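Local coordinates for putative uncharacterized protein (Mycobacterium avium, PDB 2Z6V), which is of unknown function but is probably a sulfotransferase that moves a sulfo group from a PAPS-type donor to an acceptor, at residues 122-127 against 186-191; 130-135 against 242-247. All blocks are in the same frame, centred on the assembly; numbering follows the deposited sequence.

In the fold
Following the chain, strand 109-113 leads through a loop into helix 120-126, and strand 132-134 comes next. Contact 1 then closes a loop of 58 residues, bringing 186-191 back against that helix. Contact 2 closes a longer one of 106 residues, as strand 244-248 pairs with strand 132-134. Because the segments alternate, the two closures cross instead of nesting. Their centres lie about 9 Å apart, and Thr189 N of contact 1 probably donates a hydrogen bond to Leu135 O of contact 2. Helix, edge strand, neighbouring strand and the loop before helix 192-195 are thereby tied together, with Glu190 of the loop reaching the bound palmitic acid.

Contact 1 (122-127 against 186-191). With PLM (palmitic acid), chain C.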
loop_
_atom_site.group_PDB
_atom_site.type_symbol
_atom_site.label_atom_id
_atom_site.label_comp_id
_atom_site.label_asym_id
_atom_site.label_seq_id
_atom_site.Cartn_x
_atom_site.Cartn_y
_atom_site.Cartn_z
ATOM N N ILE A 122 4.902 -0.001 13.616
ATOM C CA ILE A 122 5.123 1.436 13.589
ATOM C C ILE A 122 3.929 2.208 13.054
ATOM O O ILE A 122 3.627 3.284 13.567
ATOM C CB ILE A 122 6.358 1.839 12.759
ATOM C CG1 ILE A 122 6.675 3.311 13.040
ATOM C CG2 ILE A 122 6.094 1.627 11.262
ATOM C CD1 ILE A 122 7.693 3.899 12.122
ATOM N N SER A 123 3.259 1.678 12.032
ATOM C CA SER A 123 2.097 2.365 11.479
ATOM C C SER A 123 1.084 2.615 12.576
ATOM O O SER A 123 0.547 3.709 12.675
ATOM C CB SER A 123 1.424 1.549 10.363
ATOM O OG SER A 123 2.128 1.645 9.141
ATOM N N TYR A 124 0.828 1.598 13.398
ATOM C CA TYR A 124 -0.134 1.718 14.494
ATOM C C TYR A 124 0.355 2.604 15.625
ATOM O O TYR A 124 -0.441 3.310 16.243
ATOM C CB TYR A 124 -0.512 0.342 15.066
ATOM C CG TYR A 124 -1.442 -0.449 14.173
ATOM C CD1 TYR A 124 -0.948 -1.174 13.088
ATOM C CD2 TYR A 124 -2.827 -0.417 14.370
ATOM C CE1 TYR A 124 -1.803 -1.838 12.217
ATOM C CE2 TYR A 124 -3.694 -1.079 13.506
ATOM C CZ TYR A 124 -3.175 -1.783 12.428
ATOM O OH TYR A 124 -4.020 -2.393 11.528
ATOM N N LEU A 125 1.652 2.570 15.910
ATOM C CA LEU A 125 2.177 3.408 16.983
ATOM C C LEU A 125 2.094 4.900 16.641
ATOM O O LEU A 125 1.772 5.724 17.498
ATOM C CB LEU A 125 3.620 3.013 17.312
ATOM C CG LEU A 125 3.730 1.646 17.991
ATOM C CD1 LEU A 125 5.178 1.361 18.358
ATOM C CD2 LEU A 125 2.842 1.633 19.235
ATOM N N LEU A 126 2.376 5.241 15.387
ATOM C CA LEU A 126 2.318 6.630 14.954
ATOM C C LEU A 126 0.874 7.096 14.978
ATOM O O LEU A 126 0.598 8.282 15.141
ATOM C CB LEU A 126 2.870 6.783 13.532
ATOM C CG LEU A 126 4.362 6.521 13.306
ATOM C CD1 LEU A 126 4.668 6.518 11.816
ATOM C CD2 LEU A 126 5.176 7.580 14.030
ATOM N N ASP A 127 -0.045 6.150 14.817
ATOM C CA ASP A 127 -1.465 6.463 14.802
ATOM C C ASP A 127 -1.979 6.759 16.206
ATOM O O ASP A 127 -3.100 7.242 16.371
ATOM C CB ASP A 127 -2.247 5.305 14.175
ATOM C CG ASP A 127 -3.712 5.642 13.944
ATOM O OD1 ASP A 127 -4.009 6.756 13.459
ATOM O OD2 ASP A 127 -4.572 4.783 14.235
ATOM N N ASP A 186 -11.099 0.653 12.465
ATOM C CA ASP A 186 -10.477 1.589 11.533
ATOM C C ASP A 186 -8.989 1.824 11.753
ATOM O O ASP A 186 -8.594 2.667 12.549
ATOM C CB ASP A 186 -11.215 2.918 11.578
ATOM N N GLY A 187 -8.163 1.091 11.025
ATOM C CA GLY A 187 -6.734 1.238 11.169
ATOM C C GLY A 187 -6.021 1.722 9.925
ATOM O O GLY A 187 -6.594 1.785 8.837
ATOM N N PRO A 188 -4.742 2.079 10.067
ATOM C CA PRO A 188 -3.920 2.563 8.957
ATOM C C PRO A 188 -3.854 1.575 7.793
ATOM O O PRO A 188 -3.863 0.366 7.999
ATOM C CB PRO A 188 -2.558 2.766 9.611
ATOM C CG PRO A 188 -2.917 3.142 11.024
ATOM C CD PRO A 188 -3.998 2.139 11.338
ATOM N N THR A 189 -3.795 2.099 6.573
ATOM C CA THR A 189 -3.691 1.267 5.377
ATOM C C THR A 189 -2.638 1.911 4.473
ATOM O O THR A 189 -2.131 2.988 4.789
ATOM C CB THR A 189 -5.043 1.177 4.621
ATOM O OG1 THR A 189 -4.991 0.098 3.674
ATOM C CG2 THR A 189 -5.338 2.483 3.877
ATOM N N GLU A 190 -2.301 1.255 3.366
ATOM C CA GLU A 190 -1.308 1.793 2.434
ATOM C C GLU A 190 -1.877 2.794 1.437
ATOM O O GLU A 190 -3.067 2.768 1.125
ATOM C CB GLU A 190 -0.630 0.673 1.646
ATOM C CG GLU A 190 0.427 -0.038 2.416
ATOM C CD GLU A 190 -0.053 -1.339 2.993
ATOM O OE1 GLU A 190 -1.205 -1.395 3.499
ATOM O OE2 GLU A 190 0.742 -2.308 2.946
ATOM N N ASP A 191 -1.009 3.666 0.935
ATOM C CA ASP A 191 -1.424 4.662 -0.034
ATOM C C ASP A 191 -1.773 3.940 -1.323
ATOM O O ASP A 191 -2.315 4.535 -2.259
ATOM C CB ASP A 191 -0.310 5.678 -0.286
ATOM C CG ASP A 191 0.076 6.445 0.966
ATOM O OD1 ASP A 191 -0.820 6.708 1.799
ATOM O OD2 ASP A 191 1.269 6.796 1.114
HETATM C C1 PLM C . 2.035 -7.288 -7.169
HETATM O O1 PLM C . 2.701 -7.675 -8.154
HETATM O O2 PLM C . 0.863 -6.855 -7.201
HETATM C C2 PLM C . 2.706 -7.348 -5.794
HETATM C C3 PLM C . 4.096 -6.711 -5.827
HETATM C C4 PLM C . 4.738 -6.635 -4.440
HETATM C C5 PLM C . 3.907 -5.784 -3.477
HETATM C C6 PLM C . 2.732 -6.569 -2.890
HETATM C C7 PLM C . 1.754 -5.621 -2.197
HETATM C C8 PLM C . 0.960 -4.816 -3.227
HETATM C C9 PLM C . 0.789 -3.373 -2.750
HETATM C CA PLM C . 0.226 -3.315 -1.329
HETATM C CB PLM C . 0.511 -1.963 -0.671
HETATM C CC PLM C . 2.013 -1.678 -0.698
HETATM C CD PLM C . 2.446 -1.159 -2.072
HETATM C CE PLM C . 3.944 -1.351 -2.321
HETATM C CF PLM C . 4.281 -2.843 -2.378
HETATM C CG PLM C . 5.739 -3.083 -2.768
HETATM O O HOH W 1 -0.060 2.276 7.179
#
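Gly187 meets helix 120-126 first, its CA 4.5 Å from CE2 of Tyr124. Pro188 then carries most of the contact, its CB, CG and CD spread over Ser123, Tyr124 and Asp127. CB faces CB of Ser123 at 4.2 Å. CG touches both Ser123 O and CB of Asp127, 3.9 Å from the latter. CD sits above one face of the Tyr124 ring, displaced toward its rim, in a CH-pi contact 4.2 Å from the centroid and 21° off the normal. The aspartate sends CG anti to its own nitrogen (chi1 -172°), which brings OD2 alongside the proline; that oxygen is also paired with Arg153 in a salt bridge, so the apolar ring lies beside an ion pair. Tyr124 meets Trp369 as well, the two ring planes only about 20° apart.

At Thr189 the apolar contact gives way to water. One molecule, 3.0 Å from Ser123 OG, donates to Thr189 O across 3.2 Å, and the serine hydroxyl has a further, weak bond to Lys248. Glu190, beyond the reach of the helix, touches palmitic acid instead, its CG 3.6 Å from the ligand's CB. The example illustrates how the loop before helix 192-195 can be seated on the helix following the first strand of the P-loop-like sulfotransferase fold, where that strand-loop-helix unit typically receives the 5'-phosphosulfate end of the donor.

Contact 2 (130-135 against 242-247); sequences PARRSL and PGSWSL
Two neighbouring parallel strands at the margin of the central sheet make this contact, with Arg132 beside Ser244 and Arg133 beside Trp245. Arg133 supplies both of its backbone polar groups to the pairing: its N donates to Ser244 O at 2.8 Å, and its O receives Ser246 N, also at 2.8 Å. One step earlier, Ser244 N reaches Ala131 O at 3.2 Å in an almost straight bond (171° at the hydrogen). Beyond the last bond the strands part, and a water takes over, accepting from Leu135 N and donating to Ser246 O.

The side chains alternate between the two faces. On one, Arg133 lays its CB over the six-membered ring of Trp245, 4.0 Å from the centroid and 12° off the normal. The rest of the chain bends at chi2 (-61°) and again at chi3, reaching the loop just before the other strand, where NE donates to Pro242 O at 3.3 Å. That oxygen lies in the guanidinium plane, whereas the donor stands well above the carbonyl plane. Helix 224-238 packs against the same tryptophan through Leu234 and Leu237.

The other face carries Arg132, Ser134, Ser244 and Ser246. Arg132 passes its CD 3.8 Å from CB of Ser246 and ends in a salt bridge with Glu356. A water joins the hydroxyls of Ser134 and Ser246, 2.7 Å from each OG, while Leu126 of helix 120-126 packs on Arg132 and Ser246 here. Strands 132-134 and 244-248 form one margin of a parallel alpha/beta sheet with strand order 2-3-1-4-5, resembling that of P-loop kinases, the core characteristic of sulfotransferases.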
loop_
_atom_site.group_PDB
_atom_site.type_symbol
_atom_site.label_atom_id
_atom_site.label_comp_id
_atom_site.label_asym_id
_atom_site.label_seq_id
_atom_site.Cartn_x
_atom_site.Cartn_y
_atom_site.Cartn_z
ATOM N N PRO A 130 -2.353 11.755 18.810
ATOM C CA PRO A 130 -3.537 12.507 18.370
ATOM C C PRO A 130 -3.299 13.690 17.433
ATOM O O PRO A 130 -4.240 14.197 16.830
ATOM C CB PRO A 130 -4.201 12.918 19.689
ATOM C CG PRO A 130 -3.053 12.976 20.655
ATOM C CD PRO A 130 -2.220 11.777 20.278
ATOM N N ALA A 131 -2.049 14.125 17.298
ATOM C CA ALA A 131 -1.729 15.254 16.417
ATOM C C ALA A 131 -1.370 14.763 15.014
ATOM O O ALA A 131 -1.201 15.551 14.075
ATOM C CB ALA A 131 -0.572 16.048 16.991
ATOM N N ARG A 132 -1.256 13.448 14.886
ATOM C CA ARG A 132 -0.904 12.841 13.617
ATOM C C ARG A 132 -2.113 12.166 12.954
ATOM O O ARG A 132 -2.935 11.547 13.631
ATOM C CB ARG A 132 0.212 11.831 13.859
ATOM C CG ARG A 132 1.152 11.672 12.703
ATOM C CD ARG A 132 2.344 10.840 13.116
ATOM N NE ARG A 132 3.328 11.601 13.880
ATOM C CZ ARG A 132 3.971 12.658 13.399
ATOM N NH1 ARG A 132 3.723 13.080 12.166
ATOM N NH2 ARG A 132 4.884 13.271 14.133
ATOM N N ARG A 133 -2.236 12.324 11.637
ATOM C CA ARG A 133 -3.327 11.701 10.897
ATOM C C ARG A 133 -2.764 10.529 10.119
ATOM O O ARG A 133 -1.619 10.568 9.662
ATOM C CB ARG A 133 -3.977 12.673 9.903
ATOM C CG ARG A 133 -4.848 13.762 10.522
ATOM C CD ARG A 133 -6.043 13.212 11.307
ATOM N NE ARG A 133 -5.963 13.660 12.694
ATOM C CZ ARG A 133 -5.884 12.848 13.745
ATOM N NH1 ARG A 133 -5.890 11.530 13.581
ATOM N NH2 ARG A 133 -5.765 13.354 14.962
ATOM N N SER A 134 -3.573 9.484 9.981
ATOM C CA SER A 134 -3.187 8.296 9.236
ATOM C C SER A 134 -4.294 8.005 8.228
ATOM O O SER A 134 -5.427 8.438 8.408
ATOM C CB SER A 134 -3.018 7.106 10.182
ATOM O OG SER A 134 -1.918 7.291 11.059
ATOM N N LEU A 135 -3.960 7.295 7.156
ATOM C CA LEU A 135 -4.938 6.929 6.137
ATOM C C LEU A 135 -5.590 5.647 6.635
ATOM O O LEU A 135 -4.929 4.620 6.780
ATOM C CB LEU A 135 -4.245 6.678 4.792
ATOM C CG LEU A 135 -5.078 6.293 3.560
ATOM C CD1 LEU A 135 -5.934 7.461 3.118
ATOM C CD2 LEU A 135 -4.149 5.870 2.421
ATOM N N PRO A 242 -7.886 17.623 10.385
ATOM C CA PRO A 242 -6.517 18.138 10.248
ATOM C C PRO A 242 -5.448 17.459 11.104
ATOM O O PRO A 242 -5.743 16.880 12.155
ATOM C CB PRO A 242 -6.678 19.622 10.585
ATOM C CG PRO A 242 -7.759 19.598 11.622
ATOM C CD PRO A 242 -8.756 18.615 11.042
ATOM N N GLY A 243 -4.206 17.549 10.631
ATOM C CA GLY A 243 -3.080 16.965 11.333
ATOM C C GLY A 243 -1.871 16.747 10.436
ATOM O O GLY A 243 -1.889 17.070 9.242
ATOM N N SER A 244 -0.806 16.208 11.010
ATOM C CA SER A 244 0.398 15.924 10.241
ATOM C C SER A 244 0.252 14.480 9.764
ATOM O O SER A 244 0.015 13.572 10.565
ATOM C CB SER A 244 1.640 16.071 11.126
ATOM O OG SER A 244 2.817 15.749 10.404
ATOM N N TRP A 245 0.399 14.263 8.465
ATOM C CA TRP A 245 0.235 12.927 7.911
ATOM C C TRP A 245 1.320 11.880 8.174
ATOM O O TRP A 245 2.513 12.169 8.187
ATOM C CB TRP A 245 -0.006 13.012 6.393
ATOM C CG TRP A 245 -1.361 13.543 6.022
ATOM C CD1 TRP A 245 -1.675 14.822 5.673
ATOM C CD2 TRP A 245 -2.595 12.809 6.004
ATOM N NE1 TRP A 245 -3.023 14.935 5.438
ATOM C CE2 TRP A 245 -3.613 13.715 5.635
ATOM C CE3 TRP A 245 -2.938 11.474 6.264
ATOM C CZ2 TRP A 245 -4.956 13.328 5.521
ATOM C CZ3 TRP A 245 -4.277 11.092 6.148
ATOM C CH2 TRP A 245 -5.266 12.019 5.780
ATOM N N SER A 246 0.866 10.650 8.382
ATOM C CA SER A 246 1.738 9.503 8.584
ATOM C C SER A 246 1.291 8.550 7.484
ATOM O O SER A 246 0.170 8.059 7.511
ATOM C CB SER A 246 1.506 8.868 9.952
ATOM O OG SER A 246 2.163 7.616 10.020
ATOM N N LEU A 247 2.154 8.300 6.511
ATOM C CA LEU A 247 1.787 7.442 5.394
ATOM C C LEU A 247 2.724 6.273 5.212
ATOM O O LEU A 247 3.855 6.289 5.709
ATOM C CB LEU A 247 1.758 8.262 4.110
ATOM C CG LEU A 247 0.932 9.540 4.223
ATOM C CD1 LEU A 247 1.234 10.471 3.060
ATOM C CD2 LEU A 247 -0.535 9.167 4.272
HETATM O O HOH W 2 0.269 5.826 10.638
HETATM O O HOH W 3 -1.502 5.860 6.837
#